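Histidinol dehydrogenase (Elizabethkingia anophelis NUHP1, PDB 6AN0) probably catalyses the last step of L-histidine biosynthesis, the two successive NAD-dependent oxidations of L-histidinol to L-histidine, as a zinc-dependent enzyme. Local coordinates at residues 141-146 with 370-375; 330-335 with 350-355. One frame throughout, in Å; residues are numbered along the deposited sequence.

Interaction 1 of 2, residues 141-146 with 370-375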
ATOM      1  N   PHE A 141      18.496  16.270   4.029  1.00 29.96           N
ATOM      2  CA  PHE A 141      19.198  14.995   4.114  1.00 29.09           C
ATOM      3  C   PHE A 141      18.582  14.049   5.142  1.00 25.58           C
ATOM      4  O   PHE A 141      18.877  12.851   5.115  1.00 27.04           O
ATOM      5  CB  PHE A 141      20.673  15.235   4.462  1.00 35.63           C
ATOM      6  CG  PHE A 141      20.869  15.963   5.763  1.00 28.73           C
ATOM      7  CD1 PHE A 141      20.920  15.270   6.963  1.00 29.95           C
ATOM      8  CD2 PHE A 141      20.958  17.343   5.786  1.00 35.39           C
ATOM      9  CE1 PHE A 141      21.061  15.940   8.151  1.00 30.37           C
ATOM     10  CE2 PHE A 141      21.115  18.019   6.973  1.00 38.07           C
ATOM     11  CZ  PHE A 141      21.167  17.315   8.157  1.00 37.97           C
ATOM     12  N   SER A 142      17.770  14.558   6.073  1.00 24.52           N
ATOM     13  CA  SER A 142      17.120  13.658   7.027  1.00 22.61           C
ATOM     14  C   SER A 142      16.220  12.651   6.311  1.00 24.55           C
ATOM     15  O   SER A 142      16.052  11.516   6.776  1.00 23.07           O
ATOM     16  CB  SER A 142      16.322  14.470   8.055  1.00 28.52           C
ATOM     17  OG  SER A 142      15.368  15.318   7.414  1.00 32.62           O
ATOM     18  N   THR A 143      15.640  13.037   5.171  1.00 21.94           N
ATOM     19  CA  THR A 143      14.816  12.093   4.423  1.00 18.08           C
ATOM     20  C   THR A 143      15.632  10.913   3.904  1.00 22.43           C
ATOM     21  O   THR A 143      15.097   9.808   3.742  1.00 20.73           O
ATOM     22  CB  THR A 143      14.120  12.832   3.277  1.00 27.22           C
ATOM     23  OG1 THR A 143      13.335  13.885   3.838  1.00 25.71           O
ATOM     24  CG2 THR A 143      13.194  11.900   2.493  1.00 27.94           C
ATOM     25  N   VAL A 144      16.923  11.121   3.630  1.00 21.48           N
ATOM     26  CA  VAL A 144      17.779  10.007   3.228  1.00 23.06           C
ATOM     27  C   VAL A 144      17.797   8.933   4.312  1.00 20.39           C
ATOM     28  O   VAL A 144      17.665   7.736   4.024  1.00 20.91           O
ATOM     29  CB  VAL A 144      19.199  10.504   2.902  1.00 27.74           C
ATOM     30  CG1 VAL A 144      20.103   9.328   2.578  1.00 19.60           C
ATOM     31  CG2 VAL A 144      19.158  11.505   1.744  1.00 23.42           C
ATOM     32  N   LEU A 145      17.958   9.344   5.576  1.00 20.16           N
ATOM     33  CA  LEU A 145      17.912   8.373   6.675  1.00 19.80           C
ATOM     34  C   LEU A 145      16.560   7.677   6.754  1.00 24.61           C
ATOM     35  O   LEU A 145      16.491   6.455   6.956  1.00 21.49           O
ATOM     36  CB  LEU A 145      18.207   9.057   8.015  1.00 15.95           C
ATOM     37  CG  LEU A 145      19.593   9.665   8.207  1.00 24.52           C
ATOM     38  CD1 LEU A 145      19.677  10.351   9.570  1.00 27.61           C
ATOM     39  CD2 LEU A 145      20.669   8.591   8.053  1.00 25.21           C
ATOM     40  N   MET A 146      15.473   8.441   6.612  1.00 19.90           N
ATOM     41  CA  MET A 146      14.127   7.908   6.823  1.00 19.53           C
ATOM     42  C   MET A 146      13.754   6.843   5.795  1.00 23.90           C
ATOM     43  O   MET A 146      12.944   5.953   6.087  1.00 20.85           O
ATOM     44  CB  MET A 146      13.097   9.042   6.760  1.00 18.35           C
ATOM     45  CG  MET A 146      13.224  10.090   7.860  1.00 22.08           C
ATOM     46  SD  MET A 146      12.895   9.387   9.494  1.00 25.61           S
ATOM     47  CE  MET A 146      13.460  10.706  10.582  1.00 23.30           C
ATOM     48  N   ASN A 370       9.312   7.526  11.622  1.00 18.77           N
ATOM     49  CA  ASN A 370       9.525   7.953  10.241  1.00 23.06           C
ATOM     50  C   ASN A 370       8.787   9.258   9.956  1.00 21.63           C
ATOM     51  O   ASN A 370       7.600   9.378  10.264  1.00 24.08           O
ATOM     52  CB  ASN A 370       9.046   6.881   9.266  1.00 22.28           C
ATOM     53  CG  ASN A 370       9.793   6.937   7.968  1.00 23.11           C
ATOM     54  OD1 ASN A 370       9.626   7.877   7.188  1.00 22.71           O
ATOM     55  ND2 ASN A 370      10.668   5.958   7.749  1.00 21.51           N
ATOM     56  N   HIS A 371       9.476  10.224   9.345  1.00 22.42           N
ATOM     57  CA  HIS A 371       8.827  11.500   9.061  1.00 20.52           C
ATOM     58  C   HIS A 371       8.164  11.545   7.690  1.00 18.12           C
ATOM     59  O   HIS A 371       7.587  12.585   7.326  1.00 22.38           O
ATOM     60  CB  HIS A 371       9.815  12.677   9.258  1.00 21.15           C
ATOM     61  CG  HIS A 371      10.804  12.907   8.146  1.00 24.46           C
ATOM     62  ND1 HIS A 371      12.000  13.560   8.365  1.00 27.01           N
ATOM     63  CD2 HIS A 371      10.763  12.644   6.815  1.00 29.39           C
ATOM     64  CE1 HIS A 371      12.660  13.672   7.224  1.00 28.81           C
ATOM     65  NE2 HIS A 371      11.930  13.124   6.268  1.00 30.34           N
ATOM     66  N   THR A 372       8.237  10.458   6.912  1.00 21.82           N
ATOM     67  CA  THR A 372       7.599  10.400   5.588  1.00 19.36           C
ATOM     68  C   THR A 372       6.171   9.903   5.800  1.00 21.50           C
ATOM     69  O   THR A 372       5.923   8.696   5.912  1.00 23.98           O
ATOM     70  CB  THR A 372       8.392   9.512   4.636  1.00 20.84           C
ATOM     71  OG1 THR A 372       9.750   9.961   4.608  1.00 24.44           O
ATOM     72  CG2 THR A 372       7.851   9.643   3.213  1.00 23.33           C
ATOM     73  N   LEU A 373       5.230  10.843   5.858  1.00 20.24           N
ATOM     74  CA  LEU A 373       3.912  10.640   6.443  1.00 20.12           C
ATOM     75  C   LEU A 373       2.801  11.134   5.527  1.00 20.23           C
ATOM     76  O   LEU A 373       3.001  12.066   4.747  1.00 20.94           O
ATOM     77  CB  LEU A 373       3.808  11.377   7.780  1.00 18.05           C
ATOM     78  CG  LEU A 373       4.720  10.884   8.895  1.00 20.10           C
ATOM     79  CD1 LEU A 373       4.840  11.958   9.975  1.00 21.98           C
ATOM     80  CD2 LEU A 373       4.127   9.612   9.482  1.00 20.74           C
ATOM     81  N   PRO A 374       1.607  10.544   5.635  1.00 18.44           N
ATOM     82  CA  PRO A 374       0.483  10.933   4.763  1.00 19.98           C
ATOM     83  C   PRO A 374      -0.124  12.261   5.194  1.00 19.00           C
ATOM     84  O   PRO A 374      -0.453  12.469   6.367  1.00 26.08           O
ATOM     85  CB  PRO A 374      -0.521   9.788   4.947  1.00 20.39           C
ATOM     86  CG  PRO A 374      -0.244   9.297   6.332  1.00 20.02           C
ATOM     87  CD  PRO A 374       1.264   9.395   6.499  1.00 18.39           C
ATOM     88  N   THR A 375      -0.292  13.139   4.237  1.00 21.02           N
ATOM     89  CA  THR A 375      -0.758  14.497   4.467  1.00 22.47           C
ATOM     90  C   THR A 375      -2.077  14.721   3.718  1.00 24.13           C
ATOM     91  O   THR A 375      -2.561  13.847   2.990  1.00 25.52           O
ATOM     92  CB  THR A 375       0.331  15.470   4.023  1.00 29.45           C
ATOM     93  OG1 THR A 375       0.149  16.731   4.681  1.00 48.42           O
ATOM     94  CG2 THR A 375       0.245  15.621   2.526  1.00 23.78           C
TER
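Met-146 and His-371 make the heart of this contact. CG of Met-146 sits over the middle of the imidazole, 3.5 Å from the centroid of the His-371 ring and only 2° off its normal. This is a CH-pi contact with one ring face. The methionine chain bends at chi2 (-65°), which brings SD beside the backbone of Asn-370 and His-371. There Met-146 SD accepts a weak hydrogen bond from the backbone N of His-371 at 3.5 Å.

The edge of the imidazole faces the first turn of the helix. Thr-143 OG1 lies in the ring plane, 2.9 Å from His-371 NE2, to which it is hydrogen-bonded. Ser-142 OG is also in that plane, 3.2 Å from His-371 CE1, but its hydrogen bond goes to Glu-418 of the second subunit. His-371 ND1 is bonded to Asp-364 O. Both ring nitrogens are therefore held, which should fix the ring's rotation.

Asn-370 adds a third grip. Its ND2 donates to Met-146 O at 2.8 Å, and Met-146 O lies 18° out of the side-chain amide plane of Asn-370. Its OD1 accepts from the backbone N of Thr-372 at 2.9 Å, in the carbonyl plane on a lone pair, forming an Asx turn.

The His-371 side chain lies about 6 Å from the bound zinc, beside Asp-364, a zinc ligand. This is second-shell packing at the subunit interface. The contact joins the start of helix 142-154 to the loop between helix 360-365 and strand 391-399. Helix 84-102 packs alongside, with Ile-97 against Met-146 and His-101 against Asn-370.

Interaction 2 of 2, residues 330-335 with 350-355; sequences EHLILA and GSVFLG
The side chains of His-331 and Phe-353 lie side by side and point the same way from the sheet. Phe-353 CE2 reaches the edge of the imidazole, near its plane, 3.9 Å from His-331 CD2. Seen from the phenyl ring, that approach is oblique, as is that of Ile-333 CG1. Leu-332 O lies in the plane of the phenyl ring at its edge, 3.5 Å from Phe-353 CD2. CG of Phe-353 is anti to the carbonyl carbon (chi1 -58°), and the ring extends toward His-331. Ile-333 CG1 also packs on Phe-353 CB at 4.2 Å.

The face bearing Leu-332, Leu-334, Val-352 and Leu-354 is aliphatic. CD1 of Leu-334 meets CD2 of Leu-354 at 3.9 Å, the two chains running alongside each other. Leu-332 CD2 touches Val-352 CG2 at 4.2 Å.

Five backbone hydrogen bonds join the strands, from Ser-351 N to Glu-330 O through to Gly-355 N to Leu-334 O. The straightest is Leu-334 N to Phe-353 O, 2.8 Å long. Gly-350 CA is 3.2 Å from Glu-330 O, and a CB here would clash with that oxygen. Ser-351 OG bonds to Thr-395 of the second subunit, whose strand continues the sheet beyond 351-354.

His-331 ND1 is bonded to Glu-242 O on the adjacent strand 242-247. Glu-330 and His-331 are the predicted proton acceptors. Glu-330 comes just before strand 331-335 and His-331 is its first residue, in the parallel sheet of an alpha/beta domain. His-331 packs against Gln-263 and Asp-364; Asp-364 and His-266 hold the zinc, which is consistent with the substrate site of histidinol dehydrogenases.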
ATOM      1  N   GLU A 330      -1.485  15.020   9.382  1.00 18.03           N
ATOM      2  CA  GLU A 330      -0.189  14.368   9.189  1.00 17.11           C
ATOM      3  C   GLU A 330       0.546  14.202  10.525  1.00 18.32           C
ATOM      4  O   GLU A 330       1.049  13.118  10.843  1.00 17.88           O
ATOM      5  CB  GLU A 330       0.665  15.177   8.212  1.00 21.87           C
ATOM      6  CG  GLU A 330       2.023  14.552   7.952  1.00 22.98           C
ATOM      7  CD  GLU A 330       3.011  15.512   7.320  1.00 32.11           C
ATOM      8  OE1 GLU A 330       2.779  16.734   7.374  1.00 29.73           O
ATOM      9  OE2 GLU A 330       4.040  15.038   6.799  1.00 27.30           O
ATOM     10  N   HIS A 331       0.623  15.275  11.315  1.00 18.76           N
ATOM     11  CA  HIS A 331       1.206  15.237  12.654  1.00 18.09           C
ATOM     12  C   HIS A 331       0.176  15.704  13.669  1.00 18.07           C
ATOM     13  O   HIS A 331      -0.515  16.705  13.441  1.00 17.05           O
ATOM     14  CB  HIS A 331       2.419  16.160  12.788  1.00 22.09           C
ATOM     15  CG  HIS A 331       3.488  15.931  11.775  1.00 22.30           C
ATOM     16  ND1 HIS A 331       3.564  16.656  10.603  1.00 24.77           N
ATOM     17  CD2 HIS A 331       4.553  15.097  11.777  1.00 25.18           C
ATOM     18  CE1 HIS A 331       4.624  16.263   9.919  1.00 25.71           C
ATOM     19  NE2 HIS A 331       5.240  15.317  10.607  1.00 27.67           N
ATOM     20  N   LEU A 332       0.101  15.008  14.800  1.00 17.87           N
ATOM     21  CA  LEU A 332      -0.798  15.375  15.893  1.00 16.75           C
ATOM     22  C   LEU A 332       0.037  15.573  17.149  1.00 18.47           C
ATOM     23  O   LEU A 332       0.753  14.660  17.557  1.00 19.27           O
ATOM     24  CB  LEU A 332      -1.839  14.277  16.119  1.00 16.10           C
ATOM     25  CG  LEU A 332      -2.717  14.416  17.364  1.00 18.54           C
ATOM     26  CD1 LEU A 332      -3.505  15.734  17.287  1.00 18.28           C
ATOM     27  CD2 LEU A 332      -3.668  13.229  17.484  1.00 16.93           C
ATOM     28  N   ILE A 333      -0.060  16.745  17.775  1.00 18.04           N
ATOM     29  CA  ILE A 333       0.614  16.986  19.052  1.00 18.64           C
ATOM     30  C   ILE A 333      -0.442  17.075  20.149  1.00 21.83           C
ATOM     31  O   ILE A 333      -1.321  17.945  20.111  1.00 19.24           O
ATOM     32  CB  ILE A 333       1.482  18.255  19.016  1.00 20.87           C
ATOM     33  CG1 ILE A 333       2.517  18.167  17.879  1.00 20.46           C
ATOM     34  CG2 ILE A 333       2.175  18.461  20.373  1.00 22.28           C
ATOM     35  CD1 ILE A 333       3.470  19.369  17.789  1.00 23.78           C
ATOM     36  N   LEU A 334      -0.346  16.190  21.145  1.00 18.10           N
ATOM     37  CA  LEU A 334      -1.260  16.214  22.291  1.00 20.96           C
ATOM     38  C   LEU A 334      -0.547  16.912  23.442  1.00 22.39           C
ATOM     39  O   LEU A 334       0.134  16.279  24.249  1.00 22.09           O
ATOM     40  CB  LEU A 334      -1.703  14.810  22.692  1.00 21.70           C
ATOM     41  CG  LEU A 334      -2.496  14.023  21.655  1.00 24.63           C
ATOM     42  CD1 LEU A 334      -2.977  12.721  22.315  1.00 27.26           C
ATOM     43  CD2 LEU A 334      -3.677  14.846  21.081  1.00 20.91           C
ATOM     44  N   ALA A 335      -0.720  18.232  23.525  1.00 21.72           N
ATOM     45  CA  ALA A 335      -0.119  19.023  24.596  1.00 22.28           C
ATOM     46  C   ALA A 335      -1.090  19.101  25.771  1.00 22.92           C
ATOM     47  O   ALA A 335      -1.606  20.155  26.154  1.00 25.04           O
ATOM     48  CB  ALA A 335       0.273  20.409  24.082  1.00 19.88           C
ATOM     49  N   GLY A 350      -1.075  10.678  11.180  1.00 17.06           N
ATOM     50  CA  GLY A 350       0.124  10.041  10.650  1.00 15.07           C
ATOM     51  C   GLY A 350       1.101   9.662  11.752  1.00 18.44           C
ATOM     52  O   GLY A 350       1.562   8.518  11.829  1.00 21.50           O
ATOM     53  N   SER A 351       1.438  10.624  12.608  1.00 18.03           N
ATOM     54  CA  SER A 351       2.337  10.415  13.738  1.00 14.61           C
ATOM     55  C   SER A 351       1.885  11.297  14.896  1.00 23.66           C
ATOM     56  O   SER A 351       1.437  12.424  14.671  1.00 20.28           O
ATOM     57  CB  SER A 351       3.792  10.723  13.344  1.00 19.20           C
ATOM     58  OG  SER A 351       4.698  10.211  14.309  1.00 24.90           O
ATOM     59  N   VAL A 352       1.998  10.781  16.131  1.00 19.64           N
ATOM     60  CA  VAL A 352       1.439  11.426  17.318  1.00 19.09           C
ATOM     61  C   VAL A 352       2.552  11.703  18.328  1.00 20.49           C
ATOM     62  O   VAL A 352       3.391  10.836  18.599  1.00 18.74           O
ATOM     63  CB  VAL A 352       0.333  10.556  17.958  1.00 19.03           C
ATOM     64  CG1 VAL A 352      -0.244  11.207  19.246  1.00 18.48           C
ATOM     65  CG2 VAL A 352      -0.771  10.263  16.928  1.00 19.74           C
ATOM     66  N   PHE A 353       2.521  12.901  18.915  1.00 19.21           N
ATOM     67  CA  PHE A 353       3.526  13.366  19.870  1.00 17.47           C
ATOM     68  C   PHE A 353       2.848  13.659  21.203  1.00 18.23           C
ATOM     69  O   PHE A 353       1.868  14.411  21.245  1.00 20.96           O
ATOM     70  CB  PHE A 353       4.226  14.614  19.307  1.00 22.71           C
ATOM     71  CG  PHE A 353       4.889  14.362  17.977  1.00 22.76           C
ATOM     72  CD1 PHE A 353       6.245  14.065  17.916  1.00 26.11           C
ATOM     73  CD2 PHE A 353       4.148  14.341  16.798  1.00 20.62           C
ATOM     74  CE1 PHE A 353       6.856  13.780  16.700  1.00 24.48           C
ATOM     75  CE2 PHE A 353       4.753  14.060  15.576  1.00 19.91           C
ATOM     76  CZ  PHE A 353       6.107  13.778  15.530  1.00 21.48           C
ATOM     77  N   LEU A 354       3.376  13.088  22.292  1.00 20.37           N
ATOM     78  CA  LEU A 354       2.672  13.061  23.577  1.00 19.52           C
ATOM     79  C   LEU A 354       3.343  13.941  24.628  1.00 21.78           C
ATOM     80  O   LEU A 354       4.498  13.705  24.996  1.00 25.74           O
ATOM     81  CB  LEU A 354       2.589  11.627  24.090  1.00 19.63           C
ATOM     82  CG  LEU A 354       1.921  10.643  23.137  1.00 25.89           C
ATOM     83  CD1 LEU A 354       2.009   9.263  23.780  1.00 29.17           C
ATOM     84  CD2 LEU A 354       0.459  11.036  22.879  1.00 19.01           C
ATOM     85  N   GLY A 355       2.595  14.920  25.151  1.00 21.01           N
ATOM     86  CA  GLY A 355       3.048  15.716  26.275  1.00 21.95           C
ATOM     87  C   GLY A 355       3.937  16.871  25.836  1.00 22.37           C
ATOM     88  O   GLY A 355       4.320  17.000  24.679  1.00 26.13           O
TER

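The centres of the two contacts are about 16 Å apart, and they touch. Leu-373, on the 370-375 loop of interaction 1, packs on the predicted catalytic residues of interaction 2, with Leu-373 CD1 3.4 Å from His-331 NE2. Interaction 2 is nested along the chain inside the long loop closed by interaction 1. Strands 331-335 and 351-354 belong to the parallel sheet, which has six strands within this chain, and helix 360-365 follows before the 370-375 loop. The first residues of that loop touch helix 142-154. Both contacts also reach the second subunit. Glu-418 of that subunit, a predicted substrate-binding residue, meets interaction 1, consistent with a site built from both chains.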